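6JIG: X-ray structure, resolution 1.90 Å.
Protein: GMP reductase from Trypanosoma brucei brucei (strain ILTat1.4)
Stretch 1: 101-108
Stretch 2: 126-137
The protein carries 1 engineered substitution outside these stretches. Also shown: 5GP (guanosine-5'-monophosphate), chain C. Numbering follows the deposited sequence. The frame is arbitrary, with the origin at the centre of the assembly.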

ATOM      1  N   SER A 101      59.735  12.558  -6.796  1.00 46.03           N
ATOM      2  CA  SER A 101      59.863  11.257  -7.443  1.00 48.65           C
ATOM      3  C   SER A 101      58.932  11.102  -8.652  1.00 47.87           C
ATOM      4  O   SER A 101      58.138  10.157  -8.711  1.00 46.11           O
ATOM      5  CB  SER A 101      59.625  10.142  -6.438  1.00 50.72           C
ATOM      6  OG  SER A 101      60.435  10.334  -5.294  1.00 54.05           O
ATOM      7  N   PRO A 102      59.003  12.012  -9.623  1.00 44.62           N
ATOM      8  CA  PRO A 102      58.125  11.892 -10.793  1.00 43.38           C
ATOM      9  C   PRO A 102      58.376  10.572 -11.509  1.00 45.08           C
ATOM     10  O   PRO A 102      59.475  10.008 -11.462  1.00 45.09           O
ATOM     11  CB  PRO A 102      58.513  13.099 -11.659  1.00 43.38           C
ATOM     12  CG  PRO A 102      59.917  13.402 -11.269  1.00 44.53           C
ATOM     13  CD  PRO A 102      60.031  13.053  -9.804  1.00 45.93           C
ATOM     14  N   ARG A 103      57.325  10.059 -12.143  1.00 40.94           N
ATOM     15  CA  ARG A 103      57.420   8.768 -12.811  1.00 44.24           C
ATOM     16  C   ARG A 103      58.323   8.865 -14.037  1.00 44.41           C
ATOM     17  O   ARG A 103      58.271   9.841 -14.798  1.00 43.30           O
ATOM     18  CB  ARG A 103      56.030   8.266 -13.216  1.00 47.20           C
ATOM     19  CG  ARG A 103      55.014   8.193 -12.062  1.00 44.84           C
ATOM     20  CD  ARG A 103      55.518   7.288 -10.933  1.00 47.39           C
ATOM     21  NE  ARG A 103      55.541   5.890 -11.346  1.00 46.11           N
ATOM     22  CZ  ARG A 103      56.080   4.904 -10.643  1.00 48.22           C
ATOM     23  NH1 ARG A 103      56.646   5.146  -9.467  1.00 48.03           N
ATOM     24  NH2 ARG A 103      56.043   3.663 -11.119  1.00 49.64           N
ATOM     25  N   ILE A 104      59.152   7.836 -14.230  1.00 43.87           N
ATOM     26  CA  ILE A 104      60.167   7.850 -15.275  1.00 48.10           C
ATOM     27  C   ILE A 104      60.050   6.591 -16.122  1.00 48.85           C
ATOM     28  O   ILE A 104      59.334   5.649 -15.791  1.00 44.63           O
ATOM     29  CB  ILE A 104      61.600   7.990 -14.706  1.00 46.18           C
ATOM     30  CG1 ILE A 104      61.848   7.030 -13.546  1.00 55.18           C
ATOM     31  CG2 ILE A 104      61.842   9.399 -14.239  1.00 48.14           C
ATOM     32  CD1 ILE A 104      62.247   5.651 -13.943  1.00 51.82           C
ATOM     33  N   ILE A 105      60.797   6.586 -17.223  1.00 49.25           N
ATOM     34  CA  ILE A 105      60.876   5.437 -18.112  1.00 49.15           C
ATOM     35  C   ILE A 105      62.239   5.487 -18.787  1.00 50.11           C
ATOM     36  O   ILE A 105      62.889   6.534 -18.833  1.00 48.97           O
ATOM     37  CB  ILE A 105      59.725   5.446 -19.143  1.00 49.66           C
ATOM     38  CG1 ILE A 105      59.561   4.073 -19.793  1.00 53.08           C
ATOM     39  CG2 ILE A 105      59.930   6.564 -20.166  1.00 47.35           C
ATOM     40  CD1 ILE A 105      58.333   3.962 -20.644  1.00 54.45           C
ATOM     41  N   LEU A 106      62.681   4.333 -19.310  1.00 54.21           N
ATOM     42  CA  LEU A 106      63.998   4.270 -19.935  1.00 53.86           C
ATOM     43  C   LEU A 106      63.875   4.313 -21.456  1.00 55.00           C
ATOM     44  O   LEU A 106      62.845   3.914 -22.014  1.00 55.23           O
ATOM     45  CB  LEU A 106      64.728   2.997 -19.498  1.00 53.33           C
ATOM     46  CG  LEU A 106      64.719   2.803 -17.976  1.00 56.45           C
ATOM     47  CD1 LEU A 106      65.153   1.396 -17.583  1.00 58.77           C
ATOM     48  CD2 LEU A 106      65.582   3.844 -17.286  1.00 56.03           C
ATOM     49  N   PRO A 107      64.900   4.806 -22.163  1.00 57.33           N
ATOM     50  CA  PRO A 107      64.705   5.123 -23.589  1.00 57.35           C
ATOM     51  C   PRO A 107      64.526   3.909 -24.482  1.00 57.50           C
ATOM     52  O   PRO A 107      63.887   4.034 -25.534  1.00 56.17           O
ATOM     53  CB  PRO A 107      65.969   5.913 -23.953  1.00 56.91           C
ATOM     54  CG  PRO A 107      66.963   5.543 -22.929  1.00 57.12           C
ATOM     55  CD  PRO A 107      66.203   5.281 -21.670  1.00 53.93           C
ATOM     56  N   HIS A 108      65.053   2.742 -24.108  1.00 59.08           N
ATOM     57  CA  HIS A 108      64.926   1.557 -24.950  1.00 59.15           C
ATOM     58  C   HIS A 108      63.624   0.802 -24.717  1.00 60.25           C
ATOM     59  O   HIS A 108      63.401  -0.232 -25.355  1.00 58.29           O
ATOM     60  CB  HIS A 108      66.116   0.615 -24.730  1.00 61.24           C
ATOM     61  CG  HIS A 108      67.439   1.208 -25.110  1.00 61.49           C
ATOM     62  ND1 HIS A 108      67.561   2.261 -25.991  1.00 61.37           N
ATOM     63  CD2 HIS A 108      68.700   0.899 -24.719  1.00 65.59           C
ATOM     64  CE1 HIS A 108      68.836   2.577 -26.125  1.00 62.08           C
ATOM     65  NE2 HIS A 108      69.548   1.766 -25.365  1.00 69.41           N
ATOM     66  N   GLY A 126      46.056   7.853 -13.297  1.00 43.76           N
ATOM     67  CA  GLY A 126      47.413   7.773 -13.829  1.00 46.72           C
ATOM     68  C   GLY A 126      48.118   9.129 -13.858  1.00 47.29           C
ATOM     69  O   GLY A 126      47.756  10.072 -13.152  1.00 46.13           O
ATOM     70  N   VAL A 127      49.160   9.211 -14.691  1.00 45.87           N
ATOM     71  CA  VAL A 127      49.944  10.428 -14.852  1.00 44.82           C
ATOM     72  C   VAL A 127      49.989  10.779 -16.335  1.00 48.37           C
ATOM     73  O   VAL A 127      49.714   9.949 -17.202  1.00 50.92           O
ATOM     74  CB  VAL A 127      51.369  10.294 -14.266  1.00 45.87           C
ATOM     75  CG1 VAL A 127      51.306   9.961 -12.768  1.00 43.75           C
ATOM     76  CG2 VAL A 127      52.158   9.223 -15.006  1.00 45.31           C
ATOM     77  N   GLY A 128      50.317  12.036 -16.623  1.00 51.37           N
ATOM     78  CA  GLY A 128      50.209  12.521 -17.986  1.00 52.83           C
ATOM     79  C   GLY A 128      51.506  12.503 -18.765  1.00 53.94           C
ATOM     80  O   GLY A 128      51.509  12.605 -19.992  1.00 53.21           O
ATOM     81  N   CYS A 129      52.620  12.362 -18.069  1.00 48.19           N
ATOM     82  CA  CYS A 129      53.888  12.307 -18.759  1.00 47.34           C
ATOM     83  C   CYS A 129      54.833  11.421 -17.968  1.00 45.30           C
ATOM     84  O   CYS A 129      54.634  11.166 -16.777  1.00 47.68           O
ATOM     85  CB  CYS A 129      54.436  13.729 -18.993  1.00 47.01           C
ATOM     86  SG  CYS A 129      55.403  14.408 -17.655  1.00 51.18           S
ATOM     87  N   LEU A 130      55.823  10.881 -18.667  1.00 45.30           N
ATOM     88  CA  LEU A 130      56.924  10.159 -18.055  1.00 44.80           C
ATOM     89  C   LEU A 130      58.215  10.826 -18.498  1.00 47.36           C
ATOM     90  O   LEU A 130      58.380  11.142 -19.681  1.00 47.10           O
ATOM     91  CB  LEU A 130      56.943   8.676 -18.468  1.00 44.84           C
ATOM     92  CG  LEU A 130      55.668   7.841 -18.329  1.00 48.22           C
ATOM     93  CD1 LEU A 130      55.859   6.476 -18.998  1.00 47.80           C
ATOM     94  CD2 LEU A 130      55.283   7.673 -16.859  1.00 44.25           C
ATOM     95  N   LEU A 131      59.122  11.059 -17.556  1.00 46.22           N
ATOM     96  CA  LEU A 131      60.428  11.607 -17.896  1.00 47.00           C
ATOM     97  C   LEU A 131      61.345  10.464 -18.306  1.00 47.25           C
ATOM     98  O   LEU A 131      61.412   9.437 -17.625  1.00 45.72           O
ATOM     99  CB  LEU A 131      61.003  12.403 -16.724  1.00 44.36           C
ATOM    100  CG  LEU A 131      60.014  13.553 -16.481  1.00 50.17           C
ATOM    101  CD1 LEU A 131      59.838  13.903 -15.010  1.00 47.93           C
ATOM    102  CD2 LEU A 131      60.348  14.782 -17.326  1.00 48.24           C
ATOM    103  N   VAL A 132      62.015  10.628 -19.439  1.00 47.99           N
ATOM    104  CA  VAL A 132      62.922   9.608 -19.952  1.00 50.36           C
ATOM    105  C   VAL A 132      64.296   9.850 -19.344  1.00 48.19           C
ATOM    106  O   VAL A 132      64.852  10.944 -19.470  1.00 51.50           O
ATOM    107  CB  VAL A 132      62.979   9.634 -21.487  1.00 49.76           C
ATOM    108  CG1 VAL A 132      63.831   8.483 -22.004  1.00 51.41           C
ATOM    109  CG2 VAL A 132      61.575   9.560 -22.057  1.00 49.14           C
ATOM    110  N   VAL A 133      64.832   8.837 -18.665  1.00 47.06           N
ATOM    111  CA  VAL A 133      66.107   8.943 -17.973  1.00 50.95           C
ATOM    112  C   VAL A 133      66.979   7.756 -18.366  1.00 54.46           C
ATOM    113  O   VAL A 133      66.495   6.728 -18.846  1.00 54.02           O
ATOM    114  CB  VAL A 133      65.948   9.007 -16.436  1.00 50.55           C
ATOM    115  CG1 VAL A 133      65.064  10.204 -16.022  1.00 50.45           C
ATOM    116  CG2 VAL A 133      65.391   7.698 -15.902  1.00 51.51           C
ATOM    117  N   ASN A 134      68.286   7.905 -18.137  1.00 54.21           N
ATOM    118  CA  ASN A 134      69.226   6.891 -18.610  1.00 57.36           C
ATOM    119  C   ASN A 134      69.095   5.591 -17.823  1.00 57.55           C
ATOM    120  O   ASN A 134      69.107   4.502 -18.411  1.00 58.15           O
ATOM    121  CB  ASN A 134      70.657   7.438 -18.569  1.00 57.71           C
ATOM    122  CG  ASN A 134      71.182   7.620 -17.162  1.00 61.56           C
ATOM    123  OD1 ASN A 134      70.416   7.817 -16.216  1.00 60.59           O
ATOM    124  ND2 ASN A 134      72.498   7.562 -17.016  1.00 61.21           N
ATOM    125  N   CYS A 135      68.939   5.677 -16.503  1.00 57.19           N
ATOM    126  CA  CYS A 135      68.794   4.487 -15.675  1.00 58.91           C
ATOM    127  C   CYS A 135      68.129   4.884 -14.368  1.00 60.97           C
ATOM    128  O   CYS A 135      68.117   6.059 -13.988  1.00 61.33           O
ATOM    129  CB  CYS A 135      70.141   3.807 -15.402  1.00 62.47           C
ATOM    130  SG  CYS A 135      71.211   4.728 -14.287  1.00 65.60           S
ATOM    131  N   LYS A 136      67.590   3.877 -13.676  1.00 59.29           N
ATOM    132  CA  LYS A 136      66.845   4.128 -12.449  1.00 58.58           C
ATOM    133  C   LYS A 136      67.716   4.743 -11.358  1.00 64.09           C
ATOM    134  O   LYS A 136      67.209   5.474 -10.500  1.00 61.54           O
ATOM    135  CB  LYS A 136      66.215   2.828 -11.954  1.00 61.63           C
ATOM    136  N   ASN A 137      69.025   4.473 -11.379  1.00 62.97           N
ATOM    137  CA  ASN A 137      69.893   4.880 -10.277  1.00 62.97           C
ATOM    138  C   ASN A 137      70.345   6.333 -10.402  1.00 64.80           C
ATOM    139  O   ASN A 137      70.447   7.038  -9.392  1.00 67.72           O
ATOM    140  CB  ASN A 137      71.105   3.953 -10.197  1.00 66.00           C
TER
HETATM  141  P   5GP C 602      48.499  15.598 -16.587  1.00 71.80           P
HETATM  142  O1P 5GP C 602      48.453  16.948 -17.266  1.00 64.00           O
HETATM  143  O2P 5GP C 602      49.893  15.040 -16.387  1.00 55.04           O
HETATM  144  O3P 5GP C 602      47.380  14.628 -16.916  1.00 66.18           O
HETATM  145  O5' 5GP C 602      48.208  15.926 -15.067  1.00 57.91           O
HETATM  146  C5' 5GP C 602      49.224  15.654 -14.131  1.00 49.09           C
HETATM  147  C4' 5GP C 602      48.685  15.581 -12.738  1.00 45.59           C
HETATM  148  O4' 5GP C 602      49.197  14.354 -12.136  1.00 41.27           O
HETATM  149  C3' 5GP C 602      49.183  16.734 -11.872  1.00 44.94           C
HETATM  150  O3' 5GP C 602      48.193  17.122 -10.919  1.00 40.68           O
HETATM  151  C2' 5GP C 602      50.403  16.123 -11.188  1.00 41.24           C
HETATM  152  O2' 5GP C 602      50.805  16.742  -9.987  1.00 41.83           O
HETATM  153  C1' 5GP C 602      49.949  14.676 -10.986  1.00 42.80           C
HETATM  154  N9  5GP C 602      51.079  13.759 -10.864  1.00 41.02           N
HETATM  155  C8  5GP C 602      51.403  13.107  -9.736  1.00 40.99           C
HETATM  156  N7  5GP C 602      52.528  12.398  -9.936  1.00 41.40           N
HETATM  157  C5  5GP C 602      52.939  12.634 -11.207  1.00 42.18           C
HETATM  158  C6  5GP C 602      54.023  12.180 -11.946  1.00 41.58           C
HETATM  159  O6  5GP C 602      54.846  11.398 -11.428  1.00 43.30           O
HETATM  160  N1  5GP C 602      54.174  12.590 -13.211  1.00 41.70           N
HETATM  161  C2  5GP C 602      53.292  13.426 -13.780  1.00 43.30           C
HETATM  162  N2  5GP C 602      53.500  13.808 -15.068  1.00 43.02           N
HETATM  163  N3  5GP C 602      52.208  13.887 -13.084  1.00 43.20           N
HETATM  164  C4  5GP C 602      52.022  13.500 -11.793  1.00 42.29           C
HETATM  165  O   HOH W   1      56.352  11.841 -14.782  1.00 40.82           O

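Pro-102 opens the contact through its ring: CB lies 3.7 Å from CD1 of Leu-131, an apolar approach. Its CA also sits 3.4 Å from O6 of the guanosine monophosphate, so the residue touches both Leu-131 and the ligand.

The polar contacts of Arg-103 described here are made by its backbone. Its N donates to 5GP O6 (2.9 Å, 157° at the hydrogen), while its O accepts from Leu-131 N at 3.1 Å and 163°, a nearly straight hydrogen bond. The same O lies 3.5 Å from Leu-130 CA, with 141° at the hydrogen, consistent with a CA-H...O contact. A water completes this junction, donating to Arg-103 O (2.8 Å) and to Cys-129 O (2.7 Å) and accepting from 5GP N1 (2.8 Å); it thereby links both stretches to the base. The side chain starts toward stretch 2, where Arg-103 CB comes 3.8 Å from Leu-130 CD2, but its end leads away.

Ile-104 pairs with Leu-131 in parallel register, their CA atoms 4.6 Å apart. Both side chains occupy the same face of the sheet, with Ile-104 CG2 4.0 Å from Leu-131 CB and 3.8 Å from Val-133 CG1. Ile-104 CA also approaches Leu-131 O at 3.1 Å, although the 126° angle at the hydrogen makes this CA-H...O contact markedly bent.

Ile-105 turns to the opposite face and pairs with Val-132 (CA to CA, 5.0 Å). Its N donates to Leu-131 O at 2.9 Å and 149°, and its O accepts from Val-133 N at 3.0 Å and 162°. One residue of stretch 1 thus bonds to the residues flanking its partner, as expected for parallel strands. Val-132 CA reaches Ile-105 O at 3.3 Å with a favourable 152°. The all-t side chain of Ile-105 places CD1 3.9 Å from Leu-130 CD1, while its CG2 meets Val-132 CG2 at 3.9 Å.

Beyond this residue the backbone hydrogen bonding between the stretches ceases, and packing takes over. Leu-106 has its CA-to-CB bond sideways, yet the side-chain end comes nearer: CD2 is 3.4 Å from Val-133 O, 4.1 Å from Val-133 CG2 and 3.7 Å from Cys-135 CA. Pro-107, which has no amide hydrogen to donate, instead sets CD 3.2 Å from Val-133 O; its CB packs 3.9 Å from Val-132 CG1. In total, the two stretches bury 643 Å² against each other, summed over both sides.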